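Local atomic coordinates of putative regulatory protein (Streptomyces coelicolor A3, PDB entry 2PZ9), a protein that probably binds DNA through a helix-turn-helix domain and regulates transcription, as a putative member of the TetR family. Residues G157-A162 and H211-P216; Q33-A38 and Y68-S73; T87-A92 and D109-R114; A144-K149 and D167-I172; A79-R84 and Y118-W123. All coordinates share one frame; numbering follows the deposited sequence.

Overall arrangement
The fold is built of helices and loops, with no strands, and the five contacts run from the predicted DNA-binding head to the far end of the regulatory body. Contact 2, in the head, closes first along the chain; contact 5 lies about 14 Å away between centres and touches it through His-80. Contacts 5 and 3 share helix 74-92, and contact 3 is nested within the loop that contact 5 closes. Contacts 4 and 1 follow, their segments alternating, and touch where Phe-213 meets Val-168 and Ile-172. Contacts 1 and 2 are about 45 Å apart between centres. The series thus joins the head to the body that pairs with the second subunit, which contacts 1, 4 and 5 reach.

Contact 1. Residues G157-A162 and H211-P216; sequences GLLDPA and HMFPRP
At the far end of the TetR-like regulatory domain, the loop leaving helix 139-155 packs against the last modelled residues, which follow helix 198-212, and Leu-158 and Leu-159 meet Pro-216 and Phe-213 there. The pairing is apolar throughout. Leu-158 lies across the proline ring at about a right angle, with its CG 3.8 Å from Pro-216 CG and its CD1 branch 3.9 Å from the same atom. Further in, Leu-159 runs alongside Phe-213 in the same direction, and its CD1 comes within 3.9 Å of Phe-213 CD2. The Leu-159 CG lies anti to the backbone N (chi1 163°), which carries that methyl to the phenyl ring. Both Leu-159 and Phe-213 are buried, and Leu-100 of helix 100-113 touches both. Phe-213 also meets Trp-163 edge to face and rests on Val-168 and Ile-172 of helix 165-176. The loop has its own ordering: Asp-160 OD1 accepts from Ala-162 N at 3.1 Å, an Asx turn. Just before it, Gly-157, with positive phi, is the C-prime residue of a Schellman motif, the classic way of ending an alpha-helix and turning the chain into a loop.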
# COMPACT_ATOMS: atom_id res chain seq x y z
N GLY A 157 18.22 7.68 24.28
CA GLY A 157 18.64 6.28 24.36
C GLY A 157 17.50 5.29 24.35
O GLY A 157 17.59 4.24 24.98
N LEU A 158 16.46 5.60 23.60
CA LEU A 158 15.21 4.87 23.69
C LEU A 158 14.92 4.10 22.43
O LEU A 158 13.94 3.36 22.36
CB LEU A 158 14.08 5.87 23.93
CG LEU A 158 13.21 5.63 25.16
CD1 LEU A 158 14.05 5.46 26.48
CD2 LEU A 158 12.23 6.78 25.26
N LEU A 159 15.76 4.29 21.42
CA LEU A 159 15.57 3.72 20.10
C LEU A 159 16.98 3.64 19.50
O LEU A 159 17.69 4.64 19.42
CB LEU A 159 14.63 4.60 19.28
CG LEU A 159 14.51 4.53 17.76
CD1 LEU A 159 13.59 3.43 17.33
CD2 LEU A 159 13.98 5.83 17.28
N ASP A 160 17.39 2.44 19.12
CA ASP A 160 18.72 2.20 18.58
C ASP A 160 19.20 3.35 17.67
O ASP A 160 18.53 3.68 16.69
CB ASP A 160 18.65 0.90 17.80
CG ASP A 160 20.00 0.30 17.54
OD1 ASP A 160 20.97 1.06 17.28
OD2 ASP A 160 20.06 -0.96 17.56
N PRO A 161 20.36 3.97 18.00
CA PRO A 161 20.78 5.18 17.27
C PRO A 161 21.24 4.88 15.84
O PRO A 161 21.48 5.82 15.07
CB PRO A 161 21.95 5.72 18.12
CG PRO A 161 22.51 4.52 18.77
CD PRO A 161 21.34 3.59 19.04
N ALA A 162 21.35 3.60 15.52
CA ALA A 162 21.76 3.14 14.20
C ALA A 162 20.68 3.35 13.13
O ALA A 162 21.02 3.56 12.00
CB ALA A 162 22.19 1.69 14.26
N HIS A 211 9.50 -6.73 17.61
CA HIS A 211 10.75 -7.35 17.20
C HIS A 211 11.70 -6.38 16.52
O HIS A 211 12.88 -6.41 16.78
CB HIS A 211 10.53 -8.60 16.36
CG HIS A 211 10.12 -9.78 17.17
ND1 HIS A 211 8.80 -10.12 17.38
CD2 HIS A 211 10.85 -10.68 17.86
CE1 HIS A 211 8.74 -11.19 18.14
NE2 HIS A 211 9.97 -11.55 18.45
N MSE A 212 11.18 -5.49 15.68
CA MSE A 212 12.05 -4.51 15.04
C MSE A 212 12.71 -3.53 16.00
O MSE A 212 13.94 -3.41 16.03
CB MSE A 212 11.29 -3.73 14.04
CG MSE A 212 11.33 -4.35 12.72
SE MSE A 212 9.76 -3.65 11.84
CE MSE A 212 10.30 -1.80 11.42
N PHE A 213 11.89 -2.81 16.75
CA PHE A 213 12.38 -1.83 17.71
C PHE A 213 11.90 -2.20 19.12
O PHE A 213 10.83 -1.75 19.54
CB PHE A 213 11.88 -0.43 17.35
CG PHE A 213 11.79 -0.18 15.87
CD1 PHE A 213 10.58 -0.36 15.20
CD2 PHE A 213 12.89 0.27 15.15
CE1 PHE A 213 10.49 -0.12 13.83
CE2 PHE A 213 12.79 0.52 13.79
CZ PHE A 213 11.60 0.33 13.13
N PRO A 214 12.70 -3.01 19.86
CA PRO A 214 12.21 -3.57 21.13
C PRO A 214 12.10 -2.51 22.25
O PRO A 214 13.12 -1.87 22.59
CB PRO A 214 13.25 -4.64 21.47
CG PRO A 214 14.14 -4.75 20.26
CD PRO A 214 14.07 -3.45 19.56
N ARG A 215 10.88 -2.33 22.79
CA ARG A 215 10.60 -1.35 23.88
C ARG A 215 11.58 -1.43 25.08
O ARG A 215 12.04 -2.53 25.43
CB ARG A 215 9.16 -1.47 24.38
CG ARG A 215 8.13 -1.05 23.37
CD ARG A 215 6.74 -1.15 23.98
NE ARG A 215 6.37 0.04 24.76
CZ ARG A 215 6.17 0.07 26.08
NH1 ARG A 215 6.31 -1.02 26.82
NH2 ARG A 215 5.82 1.22 26.67
N PRO A 216 11.89 -0.26 25.71
CA PRO A 216 12.87 -0.22 26.82
C PRO A 216 12.21 -0.33 28.21
O PRO A 216 12.88 -0.16 29.22
CB PRO A 216 13.52 1.16 26.63
CG PRO A 216 12.39 2.02 25.99
CD PRO A 216 11.35 1.08 25.42

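Contact 2. Residues Q33-A38 and Y68-S73; sequences QRIVAA and YAYFRS. With SO4 (sulfate ion), chain C; SO4 (sulfate ion), chain D.
Residues 33-38 of helix 32-50 face the end of helix 64-70, the CA atoms of Ile-35 and Tyr-70 lying 9.2 Å apart, and the chain leaves helical geometry at Phe-71. This is the inner packing of the predicted helix-turn-helix head, with helix 32-50 laid against the last turn of the motif. Ile-35 divides its branches between two aromatic rings. Its CG2, opposite the backbone N, lies 3.6 Å from Phe-71 CE1, while CD1 at the end of the other branch is 3.9 Å from Tyr-70 CD1. Val-36 adds CG2 near Phe-71 CZ, the two side chains crossing at about a right angle. Leu-77 of helix 74-92 touches both Ile-35 and Phe-71 and helps enclose the cluster. On the outside, two sulfates, probably from the crystallisation liquor, are bound. Gln-33 NE2 donates to O1 of the sulfate of chain C at 2.7 Å, and Arg-84 shares that ion. Tyr-70 OH bonds O3 of the sulfate of chain D at 2.6 Å, with that oxygen at the ring edge, in its plane.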
# COMPACT_ATOMS: atom_id res chain seq x y z
N GLN A 33 -22.03 18.82 6.58
CA GLN A 33 -21.63 17.50 7.09
C GLN A 33 -22.17 16.39 6.23
O GLN A 33 -21.44 15.47 5.86
CB GLN A 33 -22.13 17.28 8.49
CG GLN A 33 -21.74 18.35 9.43
CD GLN A 33 -22.41 18.16 10.77
OE1 GLN A 33 -23.59 17.78 10.85
NE2 GLN A 33 -21.67 18.43 11.83
N ARG A 34 -23.45 16.50 5.89
CA ARG A 34 -24.11 15.51 5.06
C ARG A 34 -23.46 15.36 3.69
O ARG A 34 -23.30 14.24 3.23
CB ARG A 34 -25.60 15.82 4.92
CG ARG A 34 -26.44 15.02 5.88
CD ARG A 34 -27.90 15.05 5.54
NE ARG A 34 -28.54 16.29 5.95
CZ ARG A 34 -28.83 17.29 5.12
NH1 ARG A 34 -28.54 17.22 3.82
NH2 ARG A 34 -29.41 18.37 5.59
N ILE A 35 -23.09 16.48 3.05
CA ILE A 35 -22.32 16.46 1.79
C ILE A 35 -20.96 15.79 1.99
O ILE A 35 -20.48 15.04 1.13
CB ILE A 35 -22.06 17.91 1.24
CG1 ILE A 35 -23.34 18.54 0.69
CG2 ILE A 35 -20.97 17.91 0.18
CD1 ILE A 35 -23.26 20.07 0.55
N VAL A 36 -20.32 16.09 3.10
CA VAL A 36 -18.99 15.56 3.37
C VAL A 36 -19.06 14.06 3.60
O VAL A 36 -18.33 13.30 2.99
CB VAL A 36 -18.34 16.29 4.57
CG1 VAL A 36 -17.15 15.47 5.13
CG2 VAL A 36 -17.95 17.69 4.16
N ALA A 37 -19.98 13.63 4.48
CA ALA A 37 -20.16 12.21 4.76
C ALA A 37 -20.43 11.44 3.47
O ALA A 37 -19.85 10.38 3.24
CB ALA A 37 -21.29 12.00 5.73
N ALA A 38 -21.29 11.98 2.62
CA ALA A 38 -21.63 11.36 1.35
C ALA A 38 -20.48 11.42 0.35
O ALA A 38 -20.30 10.49 -0.44
CB ALA A 38 -22.91 11.98 0.75
N TYR A 68 -22.05 22.88 -4.85
CA TYR A 68 -21.15 23.86 -5.46
C TYR A 68 -21.16 25.24 -4.80
O TYR A 68 -20.36 26.09 -5.15
CB TYR A 68 -21.44 24.00 -6.95
CG TYR A 68 -21.15 22.76 -7.80
CD1 TYR A 68 -19.90 22.11 -7.75
CD2 TYR A 68 -22.11 22.27 -8.67
CE1 TYR A 68 -19.64 20.98 -8.55
CE2 TYR A 68 -21.86 21.14 -9.47
CZ TYR A 68 -20.62 20.51 -9.41
OH TYR A 68 -20.41 19.40 -10.22
N ALA A 69 -22.07 25.47 -3.85
CA ALA A 69 -21.97 26.68 -3.04
C ALA A 69 -20.85 26.49 -2.01
O ALA A 69 -20.00 27.37 -1.86
CB ALA A 69 -23.28 27.01 -2.39
N TYR A 70 -20.82 25.34 -1.34
CA TYR A 70 -19.76 25.07 -0.37
C TYR A 70 -18.43 24.86 -1.06
O TYR A 70 -17.40 25.34 -0.61
CB TYR A 70 -20.10 23.84 0.49
CG TYR A 70 -21.25 24.06 1.45
CD1 TYR A 70 -22.58 23.89 1.02
CD2 TYR A 70 -21.01 24.44 2.77
CE1 TYR A 70 -23.65 24.11 1.89
CE2 TYR A 70 -22.06 24.65 3.65
CZ TYR A 70 -23.39 24.49 3.20
OH TYR A 70 -24.45 24.70 4.05
N PHE A 71 -18.45 24.12 -2.16
CA PHE A 71 -17.21 23.70 -2.78
C PHE A 71 -17.16 24.12 -4.23
O PHE A 71 -18.14 23.99 -4.95
CB PHE A 71 -17.05 22.19 -2.65
CG PHE A 71 -17.25 21.68 -1.23
CD1 PHE A 71 -18.48 21.15 -0.84
CD2 PHE A 71 -16.21 21.73 -0.31
CE1 PHE A 71 -18.67 20.66 0.46
CE2 PHE A 71 -16.38 21.26 0.99
CZ PHE A 71 -17.61 20.71 1.38
N ARG A 72 -16.01 24.65 -4.63
CA ARG A 72 -15.80 25.14 -5.98
C ARG A 72 -16.00 24.05 -7.07
O ARG A 72 -16.57 24.30 -8.12
CB ARG A 72 -14.40 25.73 -6.01
CG ARG A 72 -13.92 26.30 -7.29
CD ARG A 72 -12.46 26.62 -7.05
NE ARG A 72 -11.85 27.25 -8.21
CZ ARG A 72 -11.84 28.56 -8.44
NH1 ARG A 72 -12.39 29.40 -7.58
NH2 ARG A 72 -11.25 29.03 -9.53
N SER A 73 -15.54 22.83 -6.79
CA SER A 73 -15.38 21.79 -7.82
C SER A 73 -15.36 20.39 -7.22
O SER A 73 -15.09 20.21 -6.03
CB SER A 73 -14.07 22.01 -8.58
OG SER A 73 -12.94 21.73 -7.76
S SO4 C . -18.08 17.77 10.61
O1 SO4 C . -19.14 18.73 10.89
O2 SO4 C . -16.77 18.39 10.84
O3 SO4 C . -18.25 16.63 11.52
O4 SO4 C . -18.17 17.33 9.21
S SO4 D . -28.32 24.34 3.75
O1 SO4 D . -29.14 23.37 2.99
O2 SO4 D . -28.37 24.07 5.19
O3 SO4 D . -26.94 24.28 3.30
O4 SO4 D . -28.84 25.67 3.50

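Contact 3. Residues T87-A92 and D109-R114; sequences TALIEA and DHFAAR
Leu-89 reaches from helix 74-92 onto the imidazole of His-110, on helix 100-113. Its CB is 4.1 Å from His-110 CE1, above the ring plane but out beyond its rim. From there CG is directed away from the backbone N (chi1 171°), and the chain crosses the histidine at about a right angle to set CD1 squarely over one face. The CD1 methyl sits 3.7 Å from the centroid of the His-110 ring, only 8° off the normal, a CH-pi contact. The same methyl comes within 4.1 Å of Phe-111 CZ. Segments 87-92 and 109-113 run roughly antiparallel, at 142° between their directions with axes 11.5 Å apart. The contact joins helix 74-92, the helix leading out of the head of this TetR-type fold, to the regulatory domain. One turn further along helix 74-92, Ala-92 CB lies at the edge of the imidazole, 3.9 Å from His-110 ND1. Across the ring from Leu-89, Arg-114 CG lies over the rim of the opposite face. His-117 of the following helix touches Leu-89 and also meets the rings of His-110 and Phe-111, the latter edge to face.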
# COMPACT_ATOMS: atom_id res chain seq x y z
N THR A 87 -6.48 15.11 9.13
CA THR A 87 -6.49 15.74 10.45
C THR A 87 -7.09 14.80 11.48
O THR A 87 -6.56 14.65 12.56
CB THR A 87 -7.29 17.05 10.44
OG1 THR A 87 -7.39 17.53 9.09
CG2 THR A 87 -6.64 18.12 11.31
N ALA A 88 -8.20 14.17 11.13
CA ALA A 88 -8.82 13.13 11.96
C ALA A 88 -7.79 12.09 12.39
O ALA A 88 -7.75 11.67 13.56
CB ALA A 88 -9.94 12.46 11.20
N LEU A 89 -6.98 11.69 11.42
CA LEU A 89 -5.96 10.68 11.59
C LEU A 89 -4.85 11.18 12.50
O LEU A 89 -4.60 10.59 13.55
CB LEU A 89 -5.39 10.32 10.21
CG LEU A 89 -4.13 9.42 10.11
CD1 LEU A 89 -4.44 7.94 10.45
CD2 LEU A 89 -3.40 9.56 8.74
N ILE A 90 -4.20 12.27 12.09
CA ILE A 90 -3.11 12.89 12.83
C ILE A 90 -3.42 13.00 14.32
O ILE A 90 -2.57 12.72 15.16
CB ILE A 90 -2.76 14.25 12.21
CG1 ILE A 90 -1.94 14.02 10.95
CG2 ILE A 90 -1.97 15.12 13.15
CD1 ILE A 90 -1.98 15.15 9.98
N GLU A 91 -4.65 13.38 14.62
CA GLU A 91 -5.13 13.51 16.00
C GLU A 91 -5.34 12.18 16.70
O GLU A 91 -5.02 12.04 17.88
CB GLU A 91 -6.41 14.33 16.05
CG GLU A 91 -6.17 15.76 15.62
CD GLU A 91 -7.39 16.64 15.71
OE1 GLU A 91 -8.31 16.33 16.51
OE2 GLU A 91 -7.43 17.66 14.99
N ALA A 92 -5.85 11.19 15.98
CA ALA A 92 -5.97 9.84 16.49
C ALA A 92 -4.59 9.15 16.67
O ALA A 92 -4.51 8.04 17.19
CB ALA A 92 -6.87 9.01 15.56
N ASP A 109 -5.79 -0.01 14.25
CA ASP A 109 -7.14 0.20 14.74
C ASP A 109 -7.88 1.18 13.88
O ASP A 109 -9.02 0.93 13.49
CB ASP A 109 -7.06 0.75 16.15
CG ASP A 109 -6.58 -0.28 17.15
OD1 ASP A 109 -6.64 -1.51 16.85
OD2 ASP A 109 -6.14 0.14 18.24
N HIS A 110 -7.23 2.29 13.58
CA HIS A 110 -7.82 3.35 12.82
C HIS A 110 -8.31 2.88 11.45
O HIS A 110 -9.43 3.16 11.06
CB HIS A 110 -6.82 4.47 12.65
CG HIS A 110 -7.36 5.62 11.86
ND1 HIS A 110 -7.76 6.80 12.46
CD2 HIS A 110 -7.57 5.78 10.53
CE1 HIS A 110 -8.19 7.64 11.52
NE2 HIS A 110 -8.08 7.04 10.35
N PHE A 111 -7.47 2.16 10.73
CA PHE A 111 -7.87 1.71 9.42
C PHE A 111 -8.71 0.47 9.49
O PHE A 111 -9.44 0.17 8.54
CB PHE A 111 -6.66 1.49 8.53
CG PHE A 111 -5.97 2.76 8.16
CD1 PHE A 111 -4.69 3.04 8.65
CD2 PHE A 111 -6.60 3.70 7.33
CE1 PHE A 111 -4.05 4.25 8.30
CE2 PHE A 111 -5.97 4.90 6.97
CZ PHE A 111 -4.70 5.17 7.46
N ALA A 112 -8.63 -0.28 10.58
CA ALA A 112 -9.57 -1.37 10.78
C ALA A 112 -10.96 -0.74 10.86
O ALA A 112 -11.90 -1.19 10.20
CB ALA A 112 -9.25 -2.16 12.05
N ALA A 113 -11.07 0.34 11.63
CA ALA A 113 -12.31 1.07 11.78
C ALA A 113 -12.79 1.69 10.45
O ALA A 113 -13.93 1.47 10.02
CB ALA A 113 -12.17 2.15 12.87
N ARG A 114 -11.89 2.43 9.79
CA ARG A 114 -12.24 3.23 8.60
C ARG A 114 -11.55 2.69 7.33
O ARG A 114 -10.58 3.29 6.83
CB ARG A 114 -11.91 4.72 8.82
CG ARG A 114 -11.97 5.21 10.27
CD ARG A 114 -13.05 6.27 10.53
NE ARG A 114 -14.14 5.79 11.40
CZ ARG A 114 -14.11 5.74 12.74
NH1 ARG A 114 -13.03 6.11 13.43
NH2 ARG A 114 -15.18 5.29 13.41

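Contact 4. Residues A144-K149 and D167-I172; sequences AGKLDK and DVLALI
Leu-169 is the centre of this contact: it points from helix 165-176 toward helix 139-155 and places its two methyls against two neighbouring residues there. CD2 meets Leu-147 CD2 at 4.0 Å, and the Leu-147 methyl lies equally far from Leu-169 CB, so that it nestles against the base of the side chain as well as its tip. CD1 goes to Lys-146 and rests on the aliphatic part, 4.1 Å from Lys-146 CD and as far from its CB. Both partners cross Leu-169 at about a right angle. The Leu-169 CG is held opposite the backbone N (chi1 -176°), which aims the fork at helix 139-155; chi2 of 72° then sets one methyl on each residue. Ile-143 and Leu-150 of helix 139-155 also touch Leu-169, extending its apolar surroundings along that helix.

The next shell is polar at one end. The Lys-146 chain is extended past CG, and the methylenes pass across the leucine at CD1 while NZ continues to a hydrogen bond with Tyr-103 OH on helix 100-113. The second subunit also comes in: Gln-192 of that subunit packs on Leu-147, and Asp-167 forms a salt bridge with Arg-201 of the second subunit. The contact is thus helix-to-helix packing within the all-helical C-terminal domain of a TetR-type regulator, beside its dimer interface.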
# COMPACT_ATOMS: atom_id res chain seq x y z
N ALA A 144 7.75 15.88 9.48
CA ALA A 144 8.95 16.55 9.96
C ALA A 144 8.99 16.56 11.48
O ALA A 144 10.06 16.39 12.09
CB ALA A 144 9.05 17.95 9.42
N GLY A 145 7.82 16.71 12.10
CA GLY A 145 7.71 16.71 13.56
C GLY A 145 8.01 15.34 14.17
O GLY A 145 8.78 15.23 15.14
N LYS A 146 7.42 14.30 13.61
CA LYS A 146 7.63 12.94 14.10
C LYS A 146 9.07 12.45 13.92
O LYS A 146 9.57 11.71 14.75
CB LYS A 146 6.65 11.97 13.45
CG LYS A 146 5.22 12.22 13.83
CD LYS A 146 4.33 11.20 13.20
CE LYS A 146 2.91 11.62 13.28
NZ LYS A 146 2.07 10.45 12.87
N LEU A 147 9.71 12.87 12.84
CA LEU A 147 11.11 12.53 12.64
C LEU A 147 11.94 13.21 13.71
O LEU A 147 12.90 12.64 14.21
CB LEU A 147 11.58 12.93 11.24
CG LEU A 147 10.93 12.20 10.07
CD1 LEU A 147 11.25 12.88 8.75
CD2 LEU A 147 11.32 10.72 10.05
N ASP A 148 11.56 14.42 14.09
CA ASP A 148 12.23 15.03 15.22
C ASP A 148 11.99 14.28 16.52
O ASP A 148 12.91 14.09 17.30
CB ASP A 148 11.91 16.51 15.31
CG ASP A 148 13.03 17.35 14.74
OD1 ASP A 148 13.27 17.26 13.52
OD2 ASP A 148 13.69 18.06 15.53
N LYS A 149 10.76 13.82 16.73
CA LYS A 149 10.38 13.06 17.92
C LYS A 149 11.22 11.78 17.99
O LYS A 149 11.72 11.40 19.04
CB LYS A 149 8.87 12.74 17.84
CG LYS A 149 8.04 13.00 19.12
CD LYS A 149 6.73 13.81 18.78
CE LYS A 149 5.41 13.27 19.40
NZ LYS A 149 5.43 13.05 20.88
N ASP A 167 13.63 5.87 7.94
CA ASP A 167 13.27 4.46 7.72
C ASP A 167 12.27 3.96 8.79
O ASP A 167 11.32 3.22 8.46
CB ASP A 167 14.53 3.57 7.66
CG ASP A 167 15.43 3.90 6.45
OD1 ASP A 167 14.95 3.84 5.29
OD2 ASP A 167 16.64 4.21 6.64
N VAL A 168 12.47 4.36 10.04
CA VAL A 168 11.65 3.91 11.16
C VAL A 168 10.19 4.32 10.95
O VAL A 168 9.27 3.49 11.04
CB VAL A 168 12.19 4.47 12.52
CG1 VAL A 168 11.32 4.01 13.68
CG2 VAL A 168 13.63 4.06 12.73
N LEU A 169 9.99 5.59 10.64
CA LEU A 169 8.66 6.14 10.42
C LEU A 169 7.93 5.44 9.27
O LEU A 169 6.85 4.89 9.45
CB LEU A 169 8.75 7.64 10.17
CG LEU A 169 7.41 8.35 10.02
CD1 LEU A 169 6.73 8.41 11.36
CD2 LEU A 169 7.54 9.74 9.38
N ALA A 170 8.55 5.47 8.08
CA ALA A 170 8.02 4.82 6.88
C ALA A 170 7.61 3.37 7.10
O ALA A 170 6.46 2.99 6.83
CB ALA A 170 9.03 4.90 5.77
N LEU A 171 8.55 2.57 7.59
CA LEU A 171 8.33 1.17 7.90
C LEU A 171 7.10 0.93 8.78
O LEU A 171 6.18 0.18 8.42
CB LEU A 171 9.55 0.55 8.57
CG LEU A 171 10.79 0.43 7.67
CD1 LEU A 171 12.07 0.27 8.51
CD2 LEU A 171 10.64 -0.68 6.59
N ILE A 172 7.08 1.58 9.93
CA ILE A 172 6.01 1.35 10.87
C ILE A 172 4.61 1.70 10.28
O ILE A 172 3.65 0.92 10.42
CB ILE A 172 6.30 2.03 12.20
CG1 ILE A 172 7.58 1.42 12.80
CG2 ILE A 172 5.12 1.86 13.16
CD1 ILE A 172 8.09 2.12 14.02

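Contact 5. Residues A79-R84 and Y118-W123; sequences AHVAER and YRLITW. With SO4 (sulfate ion), chain C.
Val-81 and Leu-120 both have a branch set opposite the backbone N, CG1 of the valine at chi1 178° and CG of the leucine at 174°, and these torsions bring the two side chains together. Val-81 CG1 lies 3.7 Å from Leu-120 CD1. The other leucine methyl, CD2, reaches toward the backbone of the neighbouring residue, 4.4 Å from Ala-82 CA. The pair joins helix 74-92, which runs from the predicted DNA-binding head of the TetR-type fold, to helix 115-127 of the regulatory body. Helix 32-50 of the head adds to the packing, with Ala-39 and Lys-40 against Val-81 and Phe-43 against Leu-120. On helix 115-127, Tyr-118 O takes two bonds from Thr-122, from its N and from its OG1, on opposite faces of the carbonyl plane; the OG1 bond is 2.6 Å long. At the C-terminal end of segment 79-84, the Arg-84 chain bends at chi2 and NH2 donates to O2 of the sulfate of chain C at 3.2 Å, with that oxygen at the guanidinium edge, in its plane.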
# COMPACT_ATOMS: atom_id res chain seq x y z
N ALA A 79 -10.36 17.58 -2.01
CA ALA A 79 -9.28 18.15 -1.21
C ALA A 79 -9.73 18.32 0.23
O ALA A 79 -9.05 17.87 1.16
CB ALA A 79 -8.78 19.48 -1.80
N HIS A 80 -10.91 18.93 0.38
CA HIS A 80 -11.53 19.19 1.67
C HIS A 80 -11.69 17.91 2.49
O HIS A 80 -11.29 17.84 3.67
CB HIS A 80 -12.89 19.85 1.48
CG HIS A 80 -13.52 20.31 2.75
ND1 HIS A 80 -13.09 21.43 3.43
CD2 HIS A 80 -14.57 19.83 3.46
CE1 HIS A 80 -13.83 21.61 4.51
NE2 HIS A 80 -14.74 20.65 4.55
N VAL A 81 -12.26 16.90 1.85
CA VAL A 81 -12.48 15.63 2.48
C VAL A 81 -11.18 14.99 2.95
O VAL A 81 -11.09 14.52 4.09
CB VAL A 81 -13.23 14.71 1.55
CG1 VAL A 81 -13.42 13.37 2.20
CG2 VAL A 81 -14.59 15.33 1.18
N ALA A 82 -10.17 15.00 2.08
CA ALA A 82 -8.85 14.45 2.38
C ALA A 82 -8.26 15.14 3.60
O ALA A 82 -7.94 14.47 4.59
CB ALA A 82 -7.92 14.57 1.20
N GLU A 83 -8.12 16.48 3.54
CA GLU A 83 -7.70 17.28 4.70
C GLU A 83 -8.40 16.81 5.98
O GLU A 83 -7.75 16.35 6.92
CB GLU A 83 -8.04 18.76 4.49
CG GLU A 83 -7.12 19.50 3.52
CD GLU A 83 -7.73 20.82 2.97
OE1 GLU A 83 -8.01 21.75 3.78
OE2 GLU A 83 -7.93 20.92 1.72
N ARG A 84 -9.72 16.93 5.98
CA ARG A 84 -10.57 16.53 7.09
C ARG A 84 -10.16 15.13 7.56
O ARG A 84 -10.04 14.90 8.76
CB ARG A 84 -12.06 16.59 6.67
CG ARG A 84 -13.03 17.18 7.72
CD ARG A 84 -13.24 18.73 7.60
NE ARG A 84 -14.22 19.28 8.57
CZ ARG A 84 -14.61 20.57 8.64
NH1 ARG A 84 -14.13 21.48 7.80
NH2 ARG A 84 -15.48 20.96 9.55
N TYR A 118 -8.62 4.55 3.90
CA TYR A 118 -7.52 3.97 3.17
C TYR A 118 -7.73 4.02 1.65
O TYR A 118 -6.83 4.45 0.92
CB TYR A 118 -7.26 2.54 3.65
CG TYR A 118 -6.13 1.91 2.89
CD1 TYR A 118 -4.80 2.16 3.26
CD2 TYR A 118 -6.36 1.10 1.77
CE1 TYR A 118 -3.75 1.60 2.56
CE2 TYR A 118 -5.30 0.55 1.06
CZ TYR A 118 -4.00 0.80 1.47
OH TYR A 118 -2.95 0.24 0.78
N ARG A 119 -8.91 3.59 1.19
CA ARG A 119 -9.29 3.66 -0.23
C ARG A 119 -9.16 5.07 -0.72
O ARG A 119 -8.59 5.34 -1.78
CB ARG A 119 -10.74 3.28 -0.44
CG ARG A 119 -11.10 1.87 -0.20
CD ARG A 119 -12.18 1.53 -1.18
NE ARG A 119 -11.67 0.64 -2.22
CZ ARG A 119 -12.09 0.59 -3.48
NH1 ARG A 119 -13.03 1.40 -3.95
NH2 ARG A 119 -11.53 -0.30 -4.30
N LEU A 120 -9.73 5.98 0.05
CA LEU A 120 -9.78 7.37 -0.32
C LEU A 120 -8.40 8.05 -0.44
O LEU A 120 -8.19 8.81 -1.39
CB LEU A 120 -10.75 8.14 0.58
CG LEU A 120 -10.85 9.64 0.44
CD1 LEU A 120 -12.19 10.08 0.94
CD2 LEU A 120 -9.77 10.27 1.29
N ILE A 121 -7.46 7.77 0.46
CA ILE A 121 -6.15 8.37 0.19
C ILE A 121 -5.38 7.69 -0.93
O ILE A 121 -4.65 8.35 -1.68
CB ILE A 121 -5.23 8.61 1.41
CG1 ILE A 121 -4.93 7.31 2.16
CG2 ILE A 121 -5.76 9.85 2.26
CD1 ILE A 121 -4.24 7.50 3.51
N THR A 122 -5.57 6.38 -1.07
CA THR A 122 -4.92 5.62 -2.15
C THR A 122 -5.37 6.14 -3.53
O THR A 122 -4.54 6.32 -4.41
CB THR A 122 -5.21 4.11 -2.06
OG1 THR A 122 -4.99 3.68 -0.71
CG2 THR A 122 -4.31 3.33 -3.00
N TRP A 123 -6.66 6.38 -3.71
CA TRP A 123 -7.13 7.00 -4.93
C TRP A 123 -6.36 8.28 -5.21
O TRP A 123 -5.96 8.54 -6.34
CB TRP A 123 -8.58 7.36 -4.80
CG TRP A 123 -9.51 6.26 -4.95
CD1 TRP A 123 -10.26 5.69 -3.96
CD2 TRP A 123 -9.88 5.59 -6.17
NE1 TRP A 123 -11.07 4.71 -4.49
CE2 TRP A 123 -10.87 4.63 -5.84
CE3 TRP A 123 -9.49 5.72 -7.51
CZ2 TRP A 123 -11.45 3.79 -6.79
CZ3 TRP A 123 -10.07 4.89 -8.46
CH2 TRP A 123 -11.04 3.94 -8.09
S SO4 C . -18.08 17.77 10.61
O1 SO4 C . -19.14 18.73 10.89
O2 SO4 C . -16.77 18.39 10.84
O3 SO4 C . -18.25 16.63 11.52
O4 SO4 C . -18.17 17.33 9.21